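PDB 3PJ0: Lmo0305 protein from Listeria monocytogenes, which belongs to the beta-eliminating lyase family of fold-type I pyridoxal-phosphate proteins and carries that cofactor covalently on a lysine. Local coordinates for residues R256-L270 with F332-P344. Numbering follows the deposited sequence.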
ATOM      1  N   ARG A 256     -22.901   1.291   4.039  1.00 11.25           N
ATOM      2  CA  ARG A 256     -23.146   0.292   5.083  1.00 11.13           C
ATOM      3  C   ARG A 256     -23.076   0.721   6.546  1.00 11.64           C
ATOM      4  O   ARG A 256     -23.523  -0.036   7.399  1.00 11.34           O
ATOM      5  CB  ARG A 256     -22.233  -0.906   4.865  1.00 10.77           C
ATOM      6  CG  ARG A 256     -22.402  -1.570   3.495  1.00 11.53           C
ATOM      7  CD  ARG A 256     -21.727  -2.927   3.423  1.00 13.24           C
ATOM      8  NE  ARG A 256     -21.977  -3.612   2.152  1.00 14.49           N
ATOM      9  CZ  ARG A 256     -21.074  -3.897   1.214  1.00 13.14           C
ATOM     10  NH1 ARG A 256     -19.782  -3.607   1.361  1.00 12.18           N
ATOM     11  NH2 ARG A 256     -21.477  -4.555   0.126  1.00 12.73           N
ATOM     12  N   ILE A 257     -22.536   1.903   6.844  1.00 11.89           N
ATOM     13  CA  ILE A 257     -22.433   2.338   8.241  1.00 11.68           C
ATOM     14  C   ILE A 257     -23.816   2.321   8.942  1.00 11.29           C
ATOM     15  O   ILE A 257     -23.930   1.916  10.119  1.00 12.24           O
ATOM     16  CB  ILE A 257     -21.722   3.708   8.381  1.00 12.17           C
ATOM     17  CG1 ILE A 257     -21.351   3.997   9.861  1.00 12.20           C
ATOM     18  CG2 ILE A 257     -22.611   4.866   7.841  1.00 10.30           C
ATOM     19  CD1 ILE A 257     -20.513   2.903  10.548  1.00 10.90           C
ATOM     20  N   GLY A 258     -24.884   2.679   8.229  1.00 10.51           N
ATOM     21  CA  GLY A 258     -26.208   2.674   8.820  1.00 11.04           C
ATOM     22  C   GLY A 258     -26.806   1.292   9.074  1.00 11.11           C
ATOM     23  O   GLY A 258     -27.913   1.186   9.641  1.00 11.74           O
ATOM     24  N   LYS A 259     -26.112   0.239   8.637  1.00 10.35           N
ATOM     25  CA  LYS A 259     -26.561  -1.143   8.822  1.00 11.33           C
ATOM     26  C   LYS A 259     -25.941  -1.876  10.020  1.00 11.50           C
ATOM     27  O   LYS A 259     -26.228  -3.062  10.222  1.00 11.69           O
ATOM     28  CB  LYS A 259     -26.263  -1.966   7.571  0.60 11.91           C
ATOM     29  CG  LYS A 259     -26.941  -1.462   6.305  0.60 12.17           C
ATOM     30  CD  LYS A 259     -26.809  -2.488   5.190  0.60 13.39           C
ATOM     31  CE  LYS A 259     -27.352  -1.994   3.855  0.60 15.16           C
ATOM     32  NZ  LYS A 259     -27.027  -2.935   2.733  0.60 14.63           N
HETATM   33  N   MSE A 260     -25.085  -1.222  10.795  1.00 11.90           N
HETATM   34  CA  MSE A 260     -24.422  -1.927  11.899  1.00 11.82           C
HETATM   35  C   MSE A 260     -25.412  -2.536  12.889  1.00 12.22           C
HETATM   36  O   MSE A 260     -25.203  -3.672  13.339  1.00 12.91           O
HETATM   37  CB  MSE A 260     -23.366  -1.046  12.602  1.00 10.62           C
HETATM   38  CG  MSE A 260     -22.260  -0.583  11.659  1.00 12.43           C
HETATM   39 SE   MSE A 260     -21.221  -2.073  10.980  0.75 11.97          SE
HETATM   40  CE  MSE A 260     -20.898  -1.426   9.142  1.00 15.26           C
ATOM     41  N   ALA A 261     -26.464  -1.805  13.244  1.00 12.81           N
ATOM     42  CA  ALA A 261     -27.495  -2.337  14.168  1.00 13.50           C
ATOM     43  C   ALA A 261     -28.235  -3.542  13.571  1.00 13.64           C
ATOM     44  O   ALA A 261     -28.533  -4.517  14.280  1.00 14.08           O
ATOM     45  CB  ALA A 261     -28.472  -1.246  14.574  1.00 14.02           C
ATOM     46  N   GLU A 262     -28.550  -3.447  12.278  1.00 14.62           N
ATOM     47  CA  GLU A 262     -29.206  -4.522  11.511  1.00 15.29           C
ATOM     48  C   GLU A 262     -28.351  -5.811  11.513  1.00 14.88           C
ATOM     49  O   GLU A 262     -28.882  -6.933  11.659  1.00 15.09           O
ATOM     50  CB  GLU A 262     -29.437  -4.049  10.065  1.00 16.63           C
ATOM     51  CG  GLU A 262     -29.856  -5.134   9.104  1.00 20.44           C
ATOM     52  CD  GLU A 262     -29.834  -4.698   7.642  1.00 24.82           C
ATOM     53  OE1 GLU A 262     -30.043  -3.501   7.340  1.00 23.26           O
ATOM     54  OE2 GLU A 262     -29.645  -5.601   6.794  1.00 28.36           O
ATOM     55  N   TYR A 263     -27.042  -5.653  11.292  1.00 12.55           N
ATOM     56  CA  TYR A 263     -26.119  -6.800  11.278  1.00 12.73           C
ATOM     57  C   TYR A 263     -26.009  -7.414  12.662  1.00 11.95           C
ATOM     58  O   TYR A 263     -25.906  -8.614  12.784  1.00 11.69           O
ATOM     59  CB  TYR A 263     -24.680  -6.437  10.812  1.00 12.28           C
ATOM     60  CG  TYR A 263     -24.507  -5.879   9.408  1.00 12.16           C
ATOM     61  CD1 TYR A 263     -25.407  -6.176   8.373  1.00 12.74           C
ATOM     62  CD2 TYR A 263     -23.373  -5.131   9.096  1.00 11.75           C
ATOM     63  CE1 TYR A 263     -25.200  -5.673   7.096  1.00 11.14           C
ATOM     64  CE2 TYR A 263     -23.150  -4.650   7.823  1.00 12.14           C
ATOM     65  CZ  TYR A 263     -24.061  -4.909   6.841  1.00 12.26           C
ATOM     66  OH  TYR A 263     -23.799  -4.438   5.582  1.00 15.13           O
ATOM     67  N   PHE A 264     -26.013  -6.575  13.699  1.00 11.71           N
ATOM     68  CA  PHE A 264     -25.979  -7.042  15.109  1.00 12.65           C
ATOM     69  C   PHE A 264     -27.220  -7.867  15.451  1.00 13.86           C
ATOM     70  O   PHE A 264     -27.107  -8.950  16.020  1.00 13.32           O
ATOM     71  CB  PHE A 264     -25.811  -5.815  16.029  1.00 12.79           C
ATOM     72  CG  PHE A 264     -25.996  -6.072  17.501  1.00 12.68           C
ATOM     73  CD1 PHE A 264     -25.336  -7.102  18.157  1.00 12.81           C
ATOM     74  CD2 PHE A 264     -26.792  -5.204  18.256  1.00 13.45           C
ATOM     75  CE1 PHE A 264     -25.516  -7.293  19.540  1.00 14.36           C
ATOM     76  CE2 PHE A 264     -26.944  -5.366  19.634  1.00 14.38           C
ATOM     77  CZ  PHE A 264     -26.310  -6.403  20.278  1.00 12.92           C
ATOM     78  N   GLU A 265     -28.399  -7.356  15.110  1.00 14.73           N
ATOM     79  CA  GLU A 265     -29.654  -8.077  15.366  1.00 16.38           C
ATOM     80  C   GLU A 265     -29.720  -9.395  14.603  1.00 15.53           C
ATOM     81  O   GLU A 265     -30.163 -10.436  15.153  1.00 14.97           O
ATOM     82  CB  GLU A 265     -30.867  -7.205  15.026  1.00 17.41           C
ATOM     83  CG  GLU A 265     -31.045  -6.039  16.010  1.00 21.47           C
ATOM     84  CD  GLU A 265     -31.354  -6.480  17.465  1.00 25.74           C
ATOM     85  OE1 GLU A 265     -32.244  -7.347  17.659  1.00 27.56           O
ATOM     86  OE2 GLU A 265     -30.727  -5.920  18.405  1.00 28.02           O
ATOM     87  N   ALA A 266     -29.249  -9.363  13.356  1.00 14.38           N
ATOM     88  CA  ALA A 266     -29.234 -10.543  12.512  1.00 14.44           C
ATOM     89  C   ALA A 266     -28.300 -11.570  13.088  1.00 14.30           C
ATOM     90  O   ALA A 266     -28.664 -12.752  13.191  1.00 15.21           O
ATOM     91  CB  ALA A 266     -28.811 -10.178  11.088  1.00 15.62           C
ATOM     92  N   ALA A 267     -27.089 -11.144  13.468  1.00 12.98           N
ATOM     93  CA  ALA A 267     -26.127 -12.062  14.100  1.00 12.03           C
ATOM     94  C   ALA A 267     -26.712 -12.743  15.346  1.00 12.93           C
ATOM     95  O   ALA A 267     -26.483 -13.944  15.577  1.00 12.64           O
ATOM     96  CB  ALA A 267     -24.813 -11.328  14.448  1.00 11.93           C
ATOM     97  N   LYS A 268     -27.423 -11.973  16.172  1.00 13.28           N
ATOM     98  CA  LYS A 268     -28.053 -12.538  17.375  1.00 13.85           C
ATOM     99  C   LYS A 268     -29.111 -13.595  17.018  1.00 13.78           C
ATOM    100  O   LYS A 268     -29.135 -14.671  17.616  1.00 13.76           O
ATOM    101  CB  LYS A 268     -28.645 -11.440  18.252  1.00 13.65           C
ATOM    102  CG  LYS A 268     -27.562 -10.629  18.977  1.00 13.41           C
ATOM    103  CD  LYS A 268     -28.169  -9.678  20.003  1.00 13.04           C
ATOM    104  CE  LYS A 268     -28.888  -8.545  19.371  1.00 14.98           C
ATOM    105  NZ  LYS A 268     -29.601  -7.738  20.392  1.00 14.91           N
ATOM    106  N   GLY A 269     -29.970 -13.296  16.045  1.00 13.83           N
ATOM    107  CA  GLY A 269     -30.989 -14.244  15.579  1.00 14.60           C
ATOM    108  C   GLY A 269     -30.333 -15.531  15.079  1.00 15.11           C
ATOM    109  O   GLY A 269     -30.767 -16.632  15.426  1.00 16.28           O
ATOM    110  N   LEU A 270     -29.271 -15.397  14.279  1.00 14.81           N
ATOM    111  CA  LEU A 270     -28.552 -16.554  13.743  0.50 14.77           C
ATOM    112  C   LEU A 270     -27.911 -17.373  14.866  1.00 15.63           C
ATOM    113  O   LEU A 270     -28.024 -18.588  14.873  1.00 16.63           O
ATOM    114  CB  LEU A 270     -27.492 -16.102  12.731  0.50 14.37           C
ATOM    115  CG  LEU A 270     -26.754 -17.165  11.920  0.50 12.25           C
ATOM    116  CD1 LEU A 270     -27.749 -18.111  11.258  0.50 11.12           C
ATOM    117  CD2 LEU A 270     -25.830 -16.515  10.863  0.50 10.34           C
ATOM    118  N   PHE A 332     -15.909 -22.584  13.452  1.00 13.62           N
ATOM    119  CA  PHE A 332     -15.745 -21.637  12.356  1.00 12.78           C
ATOM    120  C   PHE A 332     -16.335 -20.315  12.751  1.00 12.50           C
ATOM    121  O   PHE A 332     -17.061 -20.216  13.748  1.00 12.41           O
ATOM    122  CB  PHE A 332     -16.350 -22.103  11.025  1.00 13.64           C
ATOM    123  CG  PHE A 332     -17.848 -22.167  11.027  1.00 13.41           C
ATOM    124  CD1 PHE A 332     -18.598 -21.059  10.709  1.00 14.60           C
ATOM    125  CD2 PHE A 332     -18.510 -23.338  11.340  1.00 13.56           C
ATOM    126  CE1 PHE A 332     -19.994 -21.132  10.726  1.00 15.98           C
ATOM    127  CE2 PHE A 332     -19.882 -23.409  11.303  1.00 16.08           C
ATOM    128  CZ  PHE A 332     -20.620 -22.296  11.019  1.00 15.53           C
ATOM    129  N   GLU A 333     -15.952 -19.291  12.009  1.00 11.59           N
ATOM    130  CA  GLU A 333     -16.405 -17.936  12.259  1.00 11.43           C
ATOM    131  C   GLU A 333     -17.475 -17.467  11.269  1.00 12.58           C
ATOM    132  O   GLU A 333     -17.382 -17.750  10.062  1.00 13.43           O
ATOM    133  CB  GLU A 333     -15.184 -17.007  12.157  1.00 11.27           C
ATOM    134  CG  GLU A 333     -15.446 -15.542  12.148  1.00 11.49           C
ATOM    135  CD  GLU A 333     -14.157 -14.773  12.155  1.00 14.36           C
ATOM    136  OE1 GLU A 333     -13.552 -14.689  13.239  1.00 13.19           O
ATOM    137  OE2 GLU A 333     -13.725 -14.316  11.060  1.00 13.52           O
ATOM    138  N   VAL A 334     -18.446 -16.699  11.771  1.00 12.15           N
ATOM    139  CA  VAL A 334     -19.450 -16.034  10.955  1.00 12.82           C
ATOM    140  C   VAL A 334     -19.388 -14.529  11.201  1.00 12.17           C
ATOM    141  O   VAL A 334     -19.339 -14.105  12.373  1.00 12.64           O
ATOM    142  CB  VAL A 334     -20.901 -16.421  11.350  0.57 13.54           C
ATOM    143  CG1 VAL A 334     -21.899 -15.778  10.351  0.57 13.99           C
ATOM    144  CG2 VAL A 334     -21.081 -17.922  11.435  0.57 13.99           C
ATOM    145  N   SER A 335     -19.287 -13.738  10.128  1.00 11.25           N
ATOM    146  CA  SER A 335     -19.387 -12.279  10.222  0.75 10.78           C
ATOM    147  C   SER A 335     -20.548 -11.868   9.327  1.00 11.14           C
ATOM    148  O   SER A 335     -20.460 -11.988   8.116  1.00 12.53           O
ATOM    149  CB  SER A 335     -18.098 -11.551   9.814  0.75 10.38           C
ATOM    150  OG  SER A 335     -17.008 -11.937  10.635  0.75  8.09           O
ATOM    151  N   VAL A 336     -21.633 -11.386   9.924  1.00 10.95           N
ATOM    152  CA  VAL A 336     -22.835 -11.005   9.172  1.00 11.65           C
ATOM    153  C   VAL A 336     -22.618  -9.701   8.411  1.00 12.02           C
ATOM    154  O   VAL A 336     -22.012  -8.744   8.922  1.00 13.07           O
ATOM    155  CB  VAL A 336     -24.087 -10.920  10.067  1.00 12.18           C
ATOM    156  CG1 VAL A 336     -25.322 -10.430   9.272  1.00  9.94           C
ATOM    157  CG2 VAL A 336     -24.409 -12.276  10.658  1.00 13.24           C
ATOM    158  N   GLY A 337     -23.110  -9.679   7.183  1.00 11.68           N
ATOM    159  CA  GLY A 337     -23.007  -8.537   6.292  1.00 12.09           C
ATOM    160  C   GLY A 337     -24.220  -8.514   5.390  1.00 11.90           C
ATOM    161  O   GLY A 337     -25.299  -9.002   5.778  1.00 12.18           O
ATOM    162  N   ASP A 338     -24.061  -7.995   4.172  1.00 12.82           N
ATOM    163  CA  ASP A 338     -25.223  -7.862   3.252  1.00 13.34           C
ATOM    164  C   ASP A 338     -25.739  -9.195   2.693  1.00 13.30           C
ATOM    165  O   ASP A 338     -26.906  -9.301   2.312  1.00 13.47           O
ATOM    166  CB  ASP A 338     -24.918  -6.943   2.050  1.00 13.67           C
ATOM    167  CG  ASP A 338     -24.846  -5.462   2.391  1.00 15.45           C
ATOM    168  OD1 ASP A 338     -25.191  -5.016   3.505  1.00 19.84           O
ATOM    169  OD2 ASP A 338     -24.404  -4.724   1.498  1.00 18.80           O
ATOM    170  N   ALA A 339     -24.882 -10.211   2.620  1.00 12.36           N
ATOM    171  CA  ALA A 339     -25.307 -11.508   2.067  1.00 11.95           C
ATOM    172  C   ALA A 339     -26.445 -12.146   2.878  1.00 11.70           C
ATOM    173  O   ALA A 339     -27.380 -12.712   2.311  1.00 12.57           O
ATOM    174  CB  ALA A 339     -24.107 -12.481   1.985  1.00 10.92           C
ATOM    175  N   PHE A 340     -26.397 -12.013   4.194  1.00 11.44           N
ATOM    176  CA  PHE A 340     -27.423 -12.653   5.042  1.00 13.15           C
ATOM    177  C   PHE A 340     -28.865 -12.280   4.653  1.00 13.96           C
ATOM    178  O   PHE A 340     -29.727 -13.153   4.558  1.00 14.42           O
ATOM    179  CB  PHE A 340     -27.178 -12.398   6.535  1.00 12.01           C
ATOM    180  CG  PHE A 340     -28.194 -13.067   7.422  1.00 15.51           C
ATOM    181  CD1 PHE A 340     -28.120 -14.428   7.676  1.00 16.95           C
ATOM    182  CD2 PHE A 340     -29.250 -12.347   7.964  1.00 21.29           C
ATOM    183  CE1 PHE A 340     -29.091 -15.068   8.460  1.00 21.08           C
ATOM    184  CE2 PHE A 340     -30.239 -12.988   8.758  1.00 21.82           C
ATOM    185  CZ  PHE A 340     -30.147 -14.336   9.009  1.00 21.92           C
ATOM    186  N   ALA A 341     -29.090 -11.001   4.362  1.00 15.30           N
ATOM    187  CA  ALA A 341     -30.430 -10.519   4.046  1.00 17.27           C
ATOM    188  C   ALA A 341     -30.944 -11.008   2.694  1.00 18.68           C
ATOM    189  O   ALA A 341     -32.143 -10.896   2.435  1.00 18.70           O
ATOM    190  CB  ALA A 341     -30.497  -8.994   4.129  1.00 17.86           C
ATOM    191  N   GLU A 342     -30.066 -11.537   1.844  1.00 18.79           N
ATOM    192  CA  GLU A 342     -30.474 -12.061   0.552  1.00 20.22           C
ATOM    193  C   GLU A 342     -30.921 -13.522   0.610  1.00 20.87           C
ATOM    194  O   GLU A 342     -31.419 -14.060  -0.392  1.00 21.04           O
ATOM    195  CB  GLU A 342     -29.338 -11.927  -0.490  1.00 20.77           C
ATOM    196  CG  GLU A 342     -28.857 -10.521  -0.755  1.00 23.43           C
ATOM    197  CD  GLU A 342     -29.962  -9.564  -1.211  1.00 27.84           C
ATOM    198  OE1 GLU A 342     -30.743  -9.906  -2.123  1.00 29.85           O
ATOM    199  OE2 GLU A 342     -30.031  -8.450  -0.653  1.00 31.88           O
ATOM    200  N   ILE A 343     -30.736 -14.191   1.746  1.00 20.21           N
ATOM    201  CA  ILE A 343     -31.105 -15.603   1.822  1.00 20.15           C
ATOM    202  C   ILE A 343     -32.624 -15.720   1.912  1.00 21.89           C
ATOM    203  O   ILE A 343     -33.224 -15.148   2.819  1.00 21.77           O
ATOM    204  CB  ILE A 343     -30.500 -16.327   3.017  1.00 19.36           C
ATOM    205  CG1 ILE A 343     -28.982 -16.218   3.021  1.00 16.73           C
ATOM    206  CG2 ILE A 343     -30.871 -17.834   2.949  1.00 19.46           C
ATOM    207  CD1 ILE A 343     -28.329 -16.656   4.371  1.00 15.11           C
ATOM    208  N   PRO A 344     -33.257 -16.451   0.974  1.00 23.66           N
ATOM    209  CA  PRO A 344     -34.711 -16.595   1.094  1.00 24.95           C
ATOM    210  C   PRO A 344     -35.063 -17.340   2.376  1.00 25.86           C
ATOM    211  O   PRO A 344     -34.344 -18.265   2.748  1.00 25.45           O
ATOM    212  CB  PRO A 344     -35.099 -17.418  -0.143  1.00 26.12           C
ATOM    213  CG  PRO A 344     -33.948 -17.347  -1.063  1.00 25.56           C
ATOM    214  CD  PRO A 344     -32.725 -17.119  -0.225  1.00 24.35           C
TER
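Asp338 draws three side chains from residues 256-270 onto one carboxylate, a compact example of how a single acidic group can tie a loop, here 336-338, to the junction of two helices, 243-256 and 260-275. Its two oxygens divide the work. Asp338 OD1 is gripped twice, first by Tyr263 OH at 2.6 Å. In the conformer described, Lys259 NZ also bonds to Asp338 OD1, at 2.9 Å, and these donors arrive from opposite faces of the carboxylate plane. Asp338 OD2 takes the salt bridge from Arg256 NE, 2.7 Å away and nearly straight at 167°. Arg256 NH2 converges weakly on the same oxygen, which lies in the guanidinium plane; the two planes are turned 65° apart, and NE comes from above that of the carboxylate. Partners on both oxygens should restrain rotation of the carboxylate, and two cations nearby would be expected to favour its charged form.

Tyr263 lies against the 336-338 loop. While its hydroxyl meets Asp338 at the ring edge, Gly337 CA packs over one face in a CH-pi contact, 3.8 Å from the ring centroid, and Val336 O lies over the same face.

Farther along the helix the contact becomes apolar. Val336 straddles it with both branches: CG1, anti to the backbone N (chi1 176°), reaches Ala266 CB at 3.9 Å, whereas CG2 rests on Ala267. Ala266 CB also touches Phe340 CD2 at 3.8 Å. Beyond, Phe352 and Leu348 of helix 345-358 touch Leu270 and Phe340 respectively.

Arg256 NH1 also bonds to Ile210 O, close in sequence to the cofactor-bearing Lys208. Through Val336, helix 260-275 packs beside the end of strand 329-335 in an antiparallel sheet, consistent with the small alpha/beta C-terminal domain of fold-type I pyridoxal-phosphate proteins.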